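Side-chain contacts in ricin B-related lectin (Polyporus squamosus, PDB 5MUA), which binds galactose through a beta-trefoil lectin region and couples it to a papain-like cysteine protease region whose activation depends on calcium: residues Ser189-Gln192 with Ala193-Leu196; Arg202-Ile205 with Phe206-Asp209. One frame throughout, in Å; residues are numbered along the deposited sequence. Where two conformers were deposited one is given.

Contact 1 (Ser189-Gln192 with Ala193-Leu196); sequences SIWQ and ASGL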
loop_
_atom_site.group_PDB
_atom_site.type_symbol
_atom_site.label_atom_id
_atom_site.label_comp_id
_atom_site.label_asym_id
_atom_site.label_seq_id
_atom_site.Cartn_x
_atom_site.Cartn_y
_atom_site.Cartn_z
ATOM N N SER B 189 -6.165 -15.234 4.289
ATOM C CA SER B 189 -6.422 -14.799 5.656
ATOM C C SER B 189 -6.083 -13.293 5.785
ATOM O O SER B 189 -6.795 -12.554 6.417
ATOM C CB SER B 189 -5.698 -15.677 6.718
ATOM O OG SER B 189 -4.332 -15.333 6.797
ATOM N N ILE B 190 -5.025 -12.862 5.132
ATOM C CA ILE B 190 -4.643 -11.413 5.111
ATOM C C ILE B 190 -5.746 -10.611 4.443
ATOM O O ILE B 190 -6.097 -9.551 4.904
ATOM C CB ILE B 190 -3.274 -11.169 4.395
ATOM C CG1 ILE B 190 -2.153 -11.818 5.177
ATOM C CG2 ILE B 190 -2.951 -9.643 4.270
ATOM C CD1 ILE B 190 -0.889 -12.078 4.342
ATOM N N TRP B 191 -6.250 -11.124 3.324
ATOM C CA TRP B 191 -7.258 -10.460 2.539
ATOM C C TRP B 191 -8.565 -10.369 3.332
ATOM O O TRP B 191 -9.163 -9.293 3.395
ATOM C CB TRP B 191 -7.473 -11.153 1.178
ATOM C CG TRP B 191 -8.537 -10.407 0.420
ATOM C CD1 TRP B 191 -8.356 -9.313 -0.298
ATOM C CD2 TRP B 191 -9.933 -10.719 0.359
ATOM N NE1 TRP B 191 -9.549 -8.869 -0.840
ATOM C CE2 TRP B 191 -10.543 -9.717 -0.427
ATOM C CE3 TRP B 191 -10.733 -11.718 0.927
ATOM C CZ2 TRP B 191 -11.900 -9.711 -0.701
ATOM C CZ3 TRP B 191 -12.126 -11.718 0.646
ATOM C CH2 TRP B 191 -12.680 -10.713 -0.154
ATOM N N GLN B 192 -8.963 -11.479 3.973
ATOM C CA GLN B 192 -10.143 -11.508 4.844
ATOM C C GLN B 192 -9.974 -10.453 5.944
ATOM O O GLN B 192 -10.914 -9.709 6.189
ATOM C CB GLN B 192 -10.471 -12.956 5.433
ATOM C CG GLN B 192 -10.934 -13.858 4.270
ATOM C CD GLN B 192 -12.367 -13.616 3.835
ATOM O OE1 GLN B 192 -13.052 -12.776 4.403
ATOM N NE2 GLN B 192 -12.815 -14.339 2.811
ATOM N N ALA B 193 -8.797 -10.341 6.564
ATOM C CA ALA B 193 -8.599 -9.415 7.630
ATOM C C ALA B 193 -8.579 -7.954 7.172
ATOM O O ALA B 193 -8.785 -7.061 7.999
ATOM C CB ALA B 193 -7.304 -9.716 8.347
ATOM N N SER B 194 -8.295 -7.709 5.884
ATOM C CA SER B 194 -8.115 -6.330 5.357
ATOM C C SER B 194 -9.440 -5.570 5.348
ATOM O O SER B 194 -9.418 -4.335 5.413
ATOM C CB SER B 194 -7.520 -6.336 3.920
ATOM O OG SER B 194 -8.543 -6.749 2.972
ATOM N N GLY B 195 -10.542 -6.268 5.205
ATOM C CA GLY B 195 -11.843 -5.667 5.046
ATOM C C GLY B 195 -12.099 -5.191 3.609
ATOM O O GLY B 195 -13.172 -4.629 3.324
ATOM N N LEU B 196 -11.151 -5.383 2.688
ATOM C CA LEU B 196 -11.381 -5.076 1.287
ATOM C C LEU B 196 -12.652 -5.681 0.673
ATOM O O LEU B 196 -13.350 -5.035 -0.119
ATOM C CB LEU B 196 -10.145 -5.334 0.418
ATOM C CG LEU B 196 -8.987 -4.417 0.736
ATOM C CD1 LEU B 196 -7.700 -4.911 0.051
ATOM C CD2 LEU B 196 -9.253 -2.965 0.322
#

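Contact 2 (Arg202-Ile205 with Phe206-Asp209); sequences RSEI and FDCD. With CA (calcium ion), chain H; CA (calcium ion), chain I; E64 (N-[N-[1-hydroxycarboxyethyl-carbonyl]leucylamino-butyl]-guanidine), chain K.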
loop_
_atom_site.group_PDB
_atom_site.type_symbol
_atom_site.label_atom_id
_atom_site.label_comp_id
_atom_site.label_asym_id
_atom_site.label_seq_id
_atom_site.Cartn_x
_atom_site.Cartn_y
_atom_site.Cartn_z
ATOM N N ARG B 202 -15.687 2.303 -5.588
ATOM C CA ARG B 202 -16.156 3.639 -6.023
ATOM C C ARG B 202 -15.141 4.202 -6.959
ATOM O O ARG B 202 -13.893 4.190 -6.683
ATOM C CB ARG B 202 -16.442 4.552 -4.855
ATOM C CG ARG B 202 -17.384 3.962 -3.797
ATOM C CD ARG B 202 -17.862 5.001 -2.760
ATOM N NE ARG B 202 -16.798 5.269 -1.761
ATOM C CZ ARG B 202 -16.350 6.463 -1.416
ATOM N NH1 ARG B 202 -16.900 7.576 -1.957
ATOM N NH2 ARG B 202 -15.390 6.587 -0.525
ATOM N N SER B 203 -15.648 4.768 -8.048
ATOM C CA SER B 203 -14.826 5.227 -9.123
ATOM C C SER B 203 -13.828 6.284 -8.666
ATOM O O SER B 203 -14.215 7.207 -7.973
ATOM C CB SER B 203 -15.690 5.765 -10.247
ATOM O OG SER B 203 -14.881 6.017 -11.376
ATOM N N GLU B 204 -12.569 6.108 -9.056
ATOM C CA GLU B 204 -11.390 6.983 -8.658
ATOM C C GLU B 204 -11.013 6.969 -7.197
ATOM O O GLU B 204 -9.830 6.743 -6.842
ATOM C CB GLU B 204 -11.554 8.403 -9.173
ATOM C CG GLU B 204 -11.395 8.568 -10.703
ATOM C CD GLU B 204 -12.596 8.076 -11.507
ATOM O OE1 GLU B 204 -13.749 8.264 -11.045
ATOM O OE2 GLU B 204 -12.345 7.537 -12.611
ATOM N N ILE B 205 -11.968 7.204 -6.301
ATOM C CA ILE B 205 -11.701 7.428 -4.916
ATOM C C ILE B 205 -11.362 6.112 -4.162
ATOM O O ILE B 205 -10.595 6.115 -3.236
ATOM C CB ILE B 205 -12.888 8.197 -4.314
ATOM C CG1 ILE B 205 -12.553 8.786 -2.960
ATOM C CG2 ILE B 205 -14.179 7.339 -4.242
ATOM C CD1 ILE B 205 -11.354 9.742 -2.898
ATOM N N PHE B 206 -11.956 5.027 -4.613
ATOM C CA PHE B 206 -11.572 3.704 -4.144
ATOM C C PHE B 206 -11.936 2.636 -5.166
ATOM O O PHE B 206 -12.868 1.884 -5.038
ATOM C CB PHE B 206 -12.131 3.393 -2.766
ATOM C CG PHE B 206 -11.232 2.470 -2.014
ATOM C CD1 PHE B 206 -10.127 2.977 -1.317
ATOM C CD2 PHE B 206 -11.455 1.125 -2.035
ATOM C CE1 PHE B 206 -9.244 2.167 -0.623
ATOM C CE2 PHE B 206 -10.541 0.286 -1.367
ATOM C CZ PHE B 206 -9.462 0.797 -0.665
ATOM N N ASP B 207 -11.100 2.579 -6.195
ATOM C CA ASP B 207 -11.249 1.763 -7.368
ATOM C C ASP B 207 -10.054 0.760 -7.508
ATOM O O ASP B 207 -9.338 0.531 -6.518
ATOM C CB ASP B 207 -11.666 2.544 -8.591
ATOM C CG ASP B 207 -10.655 3.609 -9.012
ATOM O OD1 ASP B 207 -9.668 3.830 -8.231
ATOM O OD2 ASP B 207 -10.788 4.092 -10.171
ATOM N N CYS B 208 -9.897 0.102 -8.664
ATOM C CA CYS B 208 -9.023 -1.075 -8.695
ATOM C C CYS B 208 -7.615 -0.697 -8.225
ATOM O O CYS B 208 -6.988 -1.469 -7.480
ATOM C CB CYS B 208 -8.925 -1.657 -10.055
ATOM S SG CYS B 208 -8.384 -0.605 -11.426
ATOM N N ASP B 209 -7.119 0.472 -8.614
ATOM C CA ASP B 209 -5.821 0.849 -8.163
ATOM C C ASP B 209 -5.714 0.854 -6.643
ATOM O O ASP B 209 -4.667 0.477 -6.096
ATOM C CB ASP B 209 -5.311 2.146 -8.793
ATOM C CG ASP B 209 -6.186 3.382 -8.474
ATOM O OD1 ASP B 209 -5.967 4.018 -7.421
ATOM O OD2 ASP B 209 -7.114 3.627 -9.291
HETATM CA CA CA H . -8.005 5.334 -7.526
HETATM CA CA CA I . -8.478 4.620 -10.898
HETATM C C1 E64 K . -11.119 -0.784 -11.921
HETATM O O1 E64 K . -11.682 -0.293 -10.946
HETATM O O2 E64 K . -11.478 -1.874 -12.474
HETATM C C2 E64 K . -9.885 -0.149 -12.418
HETATM C C3 E64 K . -10.077 1.367 -12.487
HETATM O O3 E64 K . -10.975 1.405 -13.584
HETATM C C4 E64 K . -8.828 2.098 -12.820
HETATM O O4 E64 K . -8.182 2.636 -11.981
HETATM N N1 E64 K . -8.405 2.045 -14.041
HETATM C C6 E64 K . -7.204 2.694 -14.545
HETATM C C7 E64 K . -5.970 1.866 -14.849
HETATM C C8 E64 K . -5.543 0.932 -13.726
HETATM C C9 E64 K . -4.901 1.734 -12.592
HETATM C C10 E64 K . -4.588 -0.027 -14.296
HETATM C C11 E64 K . -7.425 3.834 -15.515
HETATM O O5 E64 K . -7.563 3.515 -16.685
HETATM N N2 E64 K . -7.468 5.085 -15.129
HETATM C C12 E64 K . -7.468 6.241 -16.049
HETATM C C13 E64 K . -6.223 7.088 -15.811
HETATM C C14 E64 K . -6.173 8.426 -16.592
HETATM C C15 E64 K . -4.919 8.484 -17.462
HETATM N N3 E64 K . -4.686 9.879 -17.855
HETATM C C16 E64 K . -3.620 10.341 -18.486
HETATM N N4 E64 K . -2.691 9.501 -18.980
HETATM N N5 E64 K . -3.453 11.701 -18.576
HETATM O O HOH W 1 -12.518 3.866 -12.074
HETATM O O HOH W 2 -9.772 5.362 -12.949
HETATM O O HOH W 3 -6.773 6.520 -5.713
#

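Contact 1 (Ser189-Gln192 with Ala193-Leu196)
Ser194 places its OG over one face of the Trp191 indole, 4.2 Å from Trp191 CD1, while the side chain of Leu196 meets the same ring obliquely, its CB 3.8 Å from Trp191 NE1. The indole runs along the end of helix 184-194: with CG opposite the backbone N (chi1 180°) it extends toward the helix C-terminus. The serine turns back on the helix instead. Its chi1 of 74° sets OG between the backbone N and the carbonyl carbon, within 2.7 Å of Trp191 O, where the hydroxyl donates in the carbonyl plane, on a lone pair. Ser194 N also donates to Trp191 O, at 3.1 Å but from above that plane, so one residue grips a single carbonyl from two directions. The regular bond from Ala193 N to Ser189 O (3.0 Å) gives way to a weak one from Ser194 N to Ile190 O. OG then accepts from Leu196 N at 3.0 Å, nearly straight at 162°, closing an ST turn; a short side chain with a hydroxyl suits this double task. Between Ser194 and Leu196, Gly195 leaves helical geometry with a positive phi that glycine adopts easily, and Ala193 offers only a methyl on the exposed side. Trp191 NE1 donates to Pro267 O, and its ring lies edge-to-face with Phe265 of strand 261-266 and with Phe215. Ile190 packs on Phe215 and Trp222, and Leu196 on Phe211 and Phe215, all from helix 208-226, which lies against this apolar side of helix 184-194.

Contact 2 (Arg202-Ile205 with Phe206-Asp209)
Arg202 and Phe206 form a single antiparallel bridge of the hydrogen-bonded kind, with Arg202 N 2.9 Å from Phe206 O and Phe206 N returning a bond to Arg202 O, so that 203-205 make a tight loop just ahead of helix 208-226. In a papain-like fold this is the approach to the helix that starts at the active-site cysteine, and here the loop also builds a two-calcium site. Outside the bridge, Ile205 rests CG2 on one face of the Arg202 guanidinium, toward its rim; NH1 and NH2 are hydrogen-bonded, the strongest partner of the side chain being Phe227 of the second subunit. Phe206 is buried, its ring edge-to-face with Phe211. Asp207 turns the other way: chi1 62° sends its carboxylate toward the loop, where OD1 binds the calcium ion of chain H at 2.4 Å and OD2 that of chain I at 2.5 Å, a different ion for each oxygen. Asp209 straddles the same pair, both of its oxygens on the chain H ion and OD2 also 2.3 Å from the chain I ion. Asp207 OD1 and Asp209 OD2 lie 2.8 Å apart, both on the chain H ion, whose charge probably offsets their repulsion. Glu204 adds its backbone O to the chain H ion, which Asp210 and Asp176 of the second subunit also bind, and Ser175 O of the second subunit binds the chain I ion. Ser203 OG and Asp207 OD2 share a water, 2.6 Å from OD2. E64 lends O4 to the chain I ion and receives a hydrogen bond from Cys208 N on O1, while Cys208 SG is covalently joined to E64 C2, 1.9 Å away.

The two contacts follow each other along the chain, at the end of helix 184-194 and at the start of helix 208-226, with centres about 18 Å apart. Each is partly buried, but the burial differs: contact 1 has an apolar side against helix 208-226 and an exposed one, whereas contact 2 is closed by calcium, inhibitor and the second subunit. The chemistry follows suit. Contact 1 finishes a helix with hydroxyl and backbone bonds over packed rings; contact 2 gathers acidic oxygens round metal ions. They meet where Leu196 CD2 lies 3.9 Å from Phe206 CE2, an apolar contact joining the end of the first helix to the loop before the second.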